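PDB 4M9Q: ARF-like GTPase from Chlamydomonas reinhardtii, which is an Arl13B-type small G protein of the ADP-ribosylation factor family, built on the P-loop fold and holding a magnesium ion and phosphoaminophosphonic acid-guanylate ester. Local coordinates for residues A[177-180]-A[181-185]. Sequence-based numbering, arbitrary orientation.
Sequences DPRV and QTEAE
R179 and E183, four residues apart, meet through their charged ends: in the conformer of E183 described here, one of two, OE2 of E183 lies 3.4 Å from NH1 of R179, a long and therefore tentative salt bridge, with guanidinium and carboxylate planes turned 66° apart. A bend of the arginine chain at chi3 (104°) contributes to bringing NH1 alongside this conformer. The other carboxylate oxygen, OE1 of E183, rests against V180, 3.5 Å from CG2 of V180, and forms a salt bridge with K106, the main partner; K106 and, more loosely, R179 would tend to stabilise the carboxylate.

Backbone bonds form the framework beneath. Q181, T182, E183 and A184 each donate their N-H to the carbonyl four residues earlier, as from N of Q181 to O of D177 (2.7 Å). The O of P178 is gripped twice: besides N of T182 at 2.8 Å, it accepts OG1 of T182 at 2.6 Å, the hydroxyl coming from above the carbonyl plane.

D177 and Q181 run side by side, OD2 of D177 4.1 Å from CG of Q181, while that oxygen is hydrogen-bonded to H73. The pattern is that of an alpha-helix with i to i+4 side-chain pairing, here in the long last modelled helix, 157-190, of a protein with a Ras-like G-domain fold.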
loop_
_atom_site.group_PDB
_atom_site.type_symbol
_atom_site.label_atom_id
_atom_site.label_comp_id
_atom_site.label_asym_id
_atom_site.label_seq_id
_atom_site.Cartn_x
_atom_site.Cartn_y
_atom_site.Cartn_z
ATOM N N ASP A 177 -13.269 0.325 -11.852
ATOM C CA ASP A 177 -13.113 -1.118 -11.993
ATOM C C ASP A 177 -12.955 -1.525 -13.452
ATOM O O ASP A 177 -12.026 -2.265 -13.791
ATOM C CB ASP A 177 -14.245 -1.873 -11.311
ATOM C CG ASP A 177 -14.022 -3.353 -11.339
ATOM O OD1 ASP A 177 -14.895 -4.097 -11.867
ATOM O OD2 ASP A 177 -12.949 -3.762 -10.857
ATOM N N PRO A 178 -13.851 -1.040 -14.334
ATOM C CA PRO A 178 -13.693 -1.314 -15.774
ATOM C C PRO A 178 -12.327 -0.919 -16.308
ATOM O O PRO A 178 -11.705 -1.705 -17.020
ATOM C CB PRO A 178 -14.763 -0.451 -16.428
ATOM C CG PRO A 178 -15.797 -0.230 -15.380
ATOM C CD PRO A 178 -15.071 -0.245 -14.058
ATOM N N ARG A 179 -11.853 0.264 -15.924
ATOM C CA ARG A 179 -10.516 0.693 -16.264
ATOM C C ARG A 179 -9.497 -0.314 -15.732
ATOM O O ARG A 179 -8.619 -0.729 -16.465
ATOM C CB ARG A 179 -10.233 2.098 -15.715
ATOM C CG ARG A 179 -8.739 2.421 -15.616
ATOM C CD ARG A 179 -8.452 3.899 -15.781
ATOM N NE ARG A 179 -8.141 4.545 -14.509
ATOM C CZ ARG A 179 -6.933 4.606 -13.953
ATOM N NH1 ARG A 179 -5.862 4.026 -14.505
ATOM N NH2 ARG A 179 -6.804 5.253 -12.818
ATOM N N VAL A 180 -9.609 -0.720 -14.477
ATOM C CA VAL A 180 -8.636 -1.672 -13.954
ATOM C C VAL A 180 -8.704 -2.955 -14.765
ATOM O O VAL A 180 -7.684 -3.456 -15.228
ATOM C CB VAL A 180 -8.808 -1.959 -12.445
ATOM C CG1 VAL A 180 -7.914 -3.127 -12.004
ATOM C CG2 VAL A 180 -8.537 -0.680 -11.658
ATOM N N GLN A 181 -9.904 -3.473 -14.954
ATOM C CA GLN A 181 -10.060 -4.747 -15.663
ATOM C C GLN A 181 -9.492 -4.668 -17.051
ATOM O O GLN A 181 -8.784 -5.557 -17.480
ATOM C CB GLN A 181 -11.539 -5.191 -15.682
ATOM C CG GLN A 181 -12.006 -5.744 -14.329
ATOM C CD GLN A 181 -11.185 -6.954 -13.873
ATOM O OE1 GLN A 181 -10.223 -6.831 -13.114
ATOM N NE2 GLN A 181 -11.549 -8.130 -14.362
ATOM N N THR A 182 -9.780 -3.574 -17.735
ATOM C CA THR A 182 -9.317 -3.392 -19.112
ATOM C C THR A 182 -7.805 -3.211 -19.165
ATOM O O THR A 182 -7.140 -3.899 -19.942
ATOM C CB THR A 182 -9.983 -2.166 -19.775
ATOM O OG1 THR A 182 -11.394 -2.185 -19.509
ATOM C CG2 THR A 182 -9.759 -2.171 -21.286
ATOM N N GLU A 183 -7.288 -2.275 -18.346
ATOM C CA GLU A 183 -5.839 -1.981 -18.230
ATOM C C GLU A 183 -5.061 -3.239 -17.839
ATOM O O GLU A 183 -4.068 -3.567 -18.478
ATOM C CB GLU A 183 -5.548 -0.803 -17.256
ATOM C CG GLU A 183 -5.605 -1.159 -15.758
ATOM C CD GLU A 183 -5.280 -0.023 -14.740
ATOM O OE1 GLU A 183 -5.717 -0.103 -13.576
ATOM O OE2 GLU A 183 -4.570 0.942 -15.060
ATOM N N ALA A 184 -5.551 -3.972 -16.837
ATOM C CA ALA A 184 -4.897 -5.221 -16.349
ATOM C C ALA A 184 -4.754 -6.258 -17.456
ATOM O O ALA A 184 -3.668 -6.794 -17.646
ATOM C CB ALA A 184 -5.672 -5.837 -15.186
ATOM N N GLU A 185 -5.842 -6.551 -18.168
ATOM C CA GLU A 185 -5.798 -7.535 -19.264
ATOM C C GLU A 185 -4.873 -7.089 -20.381
ATOM O O GLU A 185 -4.108 -7.892 -20.883
ATOM C CB GLU A 185 -7.190 -7.851 -19.828
ATOM C CG GLU A 185 -7.203 -9.058 -20.777
ATOM C CD GLU A 185 -8.595 -9.641 -21.001
ATOM O OE1 GLU A 185 -9.389 -9.633 -20.024
ATOM O OE2 GLU A 185 -8.904 -10.124 -22.140
#